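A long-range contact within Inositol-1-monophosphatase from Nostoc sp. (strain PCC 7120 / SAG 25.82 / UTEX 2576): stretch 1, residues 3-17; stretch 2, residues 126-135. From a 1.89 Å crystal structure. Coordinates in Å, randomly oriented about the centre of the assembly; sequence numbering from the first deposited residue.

Stretch 1 (3-17) NLQTFLDIATEAALA
Stretch 2, residues 126-135: ELFRGAAGLG

Helix 3-17 lies nearly antiparallel (158°) to strand 126-131, the axes approaching to 8.9 Å and the pair burying 525 Å². Register is set by L4 CA to A131 CA (6.6 Å), T12 CA to R129 CA (7.5 Å) and L16 CA to L127 CA (8.2 Å). In the strand, L127, R129 and A131 point toward the helix, alternating with F128 and G130; from the helix, L4, L8 and T12, one turn apart, point back.

L8 (chi1 t, chi2 p) covers most. Its CD2 packs 4.2 Å from A131 CB and 3.9 Å from R129 NH2. Small A131 leaves room for leucines: L4 CB is 4.4 Å from A131 CB.

R129 (m, t, p, chi4 -104°) ends in polar company. Its NE donates to T12 OG1 (3.1 Å, 145°), near the guanidinium plane; T12 (m) donates OG1 to L8 O at 2.7 Å, so one hydroxyl serves both stretches. One water accepts from R129 NH2 and Q5 NE2; the O of another accepts from R129 NH2 and lies 2.7 Å from D9 OD1.

Leucines close both ends. L4 (m, t) sets CD1 3.7 Å from A132 CB, and L134 (m, t), past the strand, brings CD1 4.1 Å from L4 CB. L127 (t, p) packs both methyls against T12 and L16: L127 CD2 is 3.8 Å from T12 CG2.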

# COMPACT_ATOMS: atom_id res chain seq x y z
N ASN A 3 -23.36 -2.32 22.31
CA ASN A 3 -23.69 -3.74 22.22
C ASN A 3 -23.31 -4.26 20.84
O ASN A 3 -22.53 -5.22 20.71
CB ASN A 3 -25.18 -3.94 22.49
CG ASN A 3 -25.52 -5.36 22.93
OD1 ASN A 3 -24.74 -6.29 22.73
ND2 ASN A 3 -26.71 -5.53 23.51
N LEU A 4 -23.77 -3.58 19.79
CA LEU A 4 -23.41 -3.95 18.42
C LEU A 4 -21.95 -3.63 18.13
O LEU A 4 -21.32 -4.30 17.31
CB LEU A 4 -24.34 -3.26 17.43
CG LEU A 4 -25.77 -3.79 17.52
CD1 LEU A 4 -26.69 -3.08 16.54
CD2 LEU A 4 -25.79 -5.29 17.31
N GLN A 5 -21.42 -2.58 18.76
CA GLN A 5 -20.02 -2.22 18.57
C GLN A 5 -19.09 -3.34 19.03
O GLN A 5 -18.06 -3.60 18.40
CB GLN A 5 -19.71 -0.92 19.31
CG GLN A 5 -18.31 -0.39 19.08
CD GLN A 5 -18.14 0.18 17.69
OE1 GLN A 5 -18.86 1.11 17.31
NE2 GLN A 5 -17.19 -0.35 16.93
N THR A 6 -19.44 -4.01 20.13
CA THR A 6 -18.65 -5.15 20.58
C THR A 6 -18.65 -6.27 19.54
O THR A 6 -17.60 -6.85 19.24
CB THR A 6 -19.19 -5.65 21.92
OG1 THR A 6 -18.96 -4.65 22.92
CG2 THR A 6 -18.50 -6.94 22.35
N PHE A 7 -19.82 -6.56 18.97
CA PHE A 7 -19.89 -7.55 17.90
C PHE A 7 -19.06 -7.13 16.70
O PHE A 7 -18.34 -7.94 16.12
CB PHE A 7 -21.35 -7.76 17.47
CG PHE A 7 -22.23 -8.29 18.55
CD1 PHE A 7 -21.73 -9.15 19.51
CD2 PHE A 7 -23.57 -7.94 18.60
CE1 PHE A 7 -22.55 -9.64 20.51
CE2 PHE A 7 -24.39 -8.43 19.60
CZ PHE A 7 -23.88 -9.28 20.56
N LEU A 8 -19.16 -5.85 16.34
CA LEU A 8 -18.44 -5.33 15.17
C LEU A 8 -16.93 -5.37 15.38
O LEU A 8 -16.17 -5.65 14.44
CB LEU A 8 -18.92 -3.91 14.87
CG LEU A 8 -18.23 -3.19 13.72
CD1 LEU A 8 -18.47 -3.95 12.42
CD2 LEU A 8 -18.72 -1.75 13.61
N ASP A 9 -16.47 -5.06 16.60
CA ASP A 9 -15.04 -5.13 16.90
C ASP A 9 -14.50 -6.53 16.65
O ASP A 9 -13.41 -6.69 16.09
CB ASP A 9 -14.77 -4.72 18.35
CG ASP A 9 -14.98 -3.24 18.60
OD1 ASP A 9 -15.04 -2.45 17.63
OD2 ASP A 9 -15.07 -2.86 19.79
N ILE A 10 -15.22 -7.55 17.11
CA ILE A 10 -14.72 -8.92 17.01
C ILE A 10 -14.81 -9.41 15.57
O ILE A 10 -13.90 -10.10 15.08
CB ILE A 10 -15.49 -9.84 17.97
CG1 ILE A 10 -15.22 -9.43 19.41
CG2 ILE A 10 -15.08 -11.29 17.75
CD1 ILE A 10 -13.77 -9.27 19.72
N ALA A 11 -15.90 -9.09 14.87
CA ALA A 11 -16.00 -9.47 13.47
C ALA A 11 -14.89 -8.84 12.64
O ALA A 11 -14.38 -9.45 11.70
CB ALA A 11 -17.37 -9.09 12.92
N THR A 12 -14.50 -7.61 12.98
CA THR A 12 -13.42 -6.95 12.25
C THR A 12 -12.11 -7.70 12.43
O THR A 12 -11.40 -7.98 11.46
CB THR A 12 -13.28 -5.50 12.71
OG1 THR A 12 -14.52 -4.81 12.50
CG2 THR A 12 -12.19 -4.80 11.93
N GLU A 13 -11.77 -8.06 13.68
CA GLU A 13 -10.52 -8.78 13.91
C GLU A 13 -10.57 -10.17 13.27
O GLU A 13 -9.57 -10.64 12.72
CB GLU A 13 -10.23 -8.86 15.41
CG GLU A 13 -9.04 -9.76 15.80
CD GLU A 13 -7.68 -9.24 15.34
OE1 GLU A 13 -7.59 -8.08 14.88
OE2 GLU A 13 -6.69 -9.99 15.44
N ALA A 14 -11.73 -10.82 13.30
CA ALA A 14 -11.85 -12.11 12.63
C ALA A 14 -11.63 -11.97 11.13
O ALA A 14 -10.95 -12.80 10.51
CB ALA A 14 -13.22 -12.73 12.93
N ALA A 15 -12.18 -10.91 10.53
CA ALA A 15 -12.02 -10.70 9.09
C ALA A 15 -10.57 -10.40 8.73
O ALA A 15 -10.06 -10.89 7.72
CB ALA A 15 -12.93 -9.56 8.64
N LEU A 16 -9.90 -9.57 9.53
CA LEU A 16 -8.51 -9.23 9.25
C LEU A 16 -7.60 -10.43 9.44
O LEU A 16 -6.67 -10.65 8.64
CB LEU A 16 -8.06 -8.06 10.13
CG LEU A 16 -8.78 -6.75 9.83
CD1 LEU A 16 -8.33 -5.66 10.81
CD2 LEU A 16 -8.52 -6.32 8.38
N ALA A 17 -7.83 -11.22 10.49
CA ALA A 17 -7.01 -12.39 10.72
C ALA A 17 -7.18 -13.40 9.59
O ALA A 17 -6.19 -13.96 9.09
CB ALA A 17 -7.36 -13.03 12.07
N GLU A 126 -9.14 -3.60 1.45
CA GLU A 126 -10.32 -2.77 1.65
C GLU A 126 -11.22 -3.42 2.68
O GLU A 126 -11.71 -4.54 2.47
CB GLU A 126 -11.07 -2.54 0.33
CG GLU A 126 -10.30 -1.64 -0.62
CD GLU A 126 -11.13 -1.17 -1.79
OE1 GLU A 126 -10.88 -0.04 -2.26
OE2 GLU A 126 -12.05 -1.90 -2.20
N LEU A 127 -11.43 -2.72 3.80
CA LEU A 127 -12.16 -3.23 4.95
C LEU A 127 -13.48 -2.48 5.05
O LEU A 127 -13.50 -1.29 5.38
CB LEU A 127 -11.32 -3.05 6.22
CG LEU A 127 -11.96 -3.42 7.55
CD1 LEU A 127 -12.28 -4.91 7.55
CD2 LEU A 127 -11.02 -3.05 8.72
N PHE A 128 -14.59 -3.15 4.75
CA PHE A 128 -15.92 -2.56 4.84
C PHE A 128 -16.56 -2.99 6.15
O PHE A 128 -16.57 -4.18 6.49
CB PHE A 128 -16.79 -2.97 3.66
CG PHE A 128 -16.25 -2.54 2.31
CD1 PHE A 128 -15.34 -3.33 1.62
CD2 PHE A 128 -16.65 -1.34 1.75
CE1 PHE A 128 -14.82 -2.93 0.39
CE2 PHE A 128 -16.16 -0.94 0.50
CZ PHE A 128 -15.24 -1.73 -0.17
N ARG A 129 -17.11 -2.03 6.89
CA ARG A 129 -17.66 -2.31 8.21
C ARG A 129 -18.97 -1.55 8.39
O ARG A 129 -19.06 -0.37 8.04
CB ARG A 129 -16.67 -1.94 9.32
CG ARG A 129 -15.46 -2.87 9.40
CD ARG A 129 -14.31 -2.23 10.16
NE ARG A 129 -14.62 -1.90 11.55
CZ ARG A 129 -14.86 -0.66 11.96
NH1 ARG A 129 -14.85 0.34 11.09
NH2 ARG A 129 -15.11 -0.41 13.24
N GLY A 130 -19.96 -2.23 8.94
CA GLY A 130 -21.24 -1.60 9.22
C GLY A 130 -21.97 -2.33 10.32
O GLY A 130 -21.82 -3.54 10.49
N ALA A 131 -22.76 -1.57 11.08
CA ALA A 131 -23.62 -2.15 12.11
C ALA A 131 -24.80 -1.22 12.31
O ALA A 131 -24.68 -0.00 12.15
CB ALA A 131 -22.86 -2.37 13.42
N ALA A 132 -25.94 -1.80 12.67
CA ALA A 132 -27.18 -1.04 12.82
C ALA A 132 -26.97 0.15 13.75
O ALA A 132 -26.53 0.00 14.89
CB ALA A 132 -28.28 -1.94 13.37
N GLY A 133 -27.26 1.35 13.23
CA GLY A 133 -27.14 2.57 14.00
C GLY A 133 -25.73 3.08 14.19
O GLY A 133 -25.56 4.15 14.79
N LEU A 134 -24.72 2.36 13.71
CA LEU A 134 -23.33 2.75 13.91
C LEU A 134 -22.65 3.27 12.66
O LEU A 134 -21.51 3.74 12.75
CB LEU A 134 -22.53 1.57 14.46
CG LEU A 134 -23.01 1.04 15.82
CD1 LEU A 134 -22.08 -0.05 16.32
CD2 LEU A 134 -23.14 2.18 16.83
N GLY A 135 -23.30 3.18 11.50
CA GLY A 135 -22.74 3.72 10.28
C GLY A 135 -21.96 2.70 9.47
O GLY A 135 -21.71 1.56 9.89
O HOH W 1 -16.18 1.59 14.76
O HOH W 2 -14.78 -2.53 14.95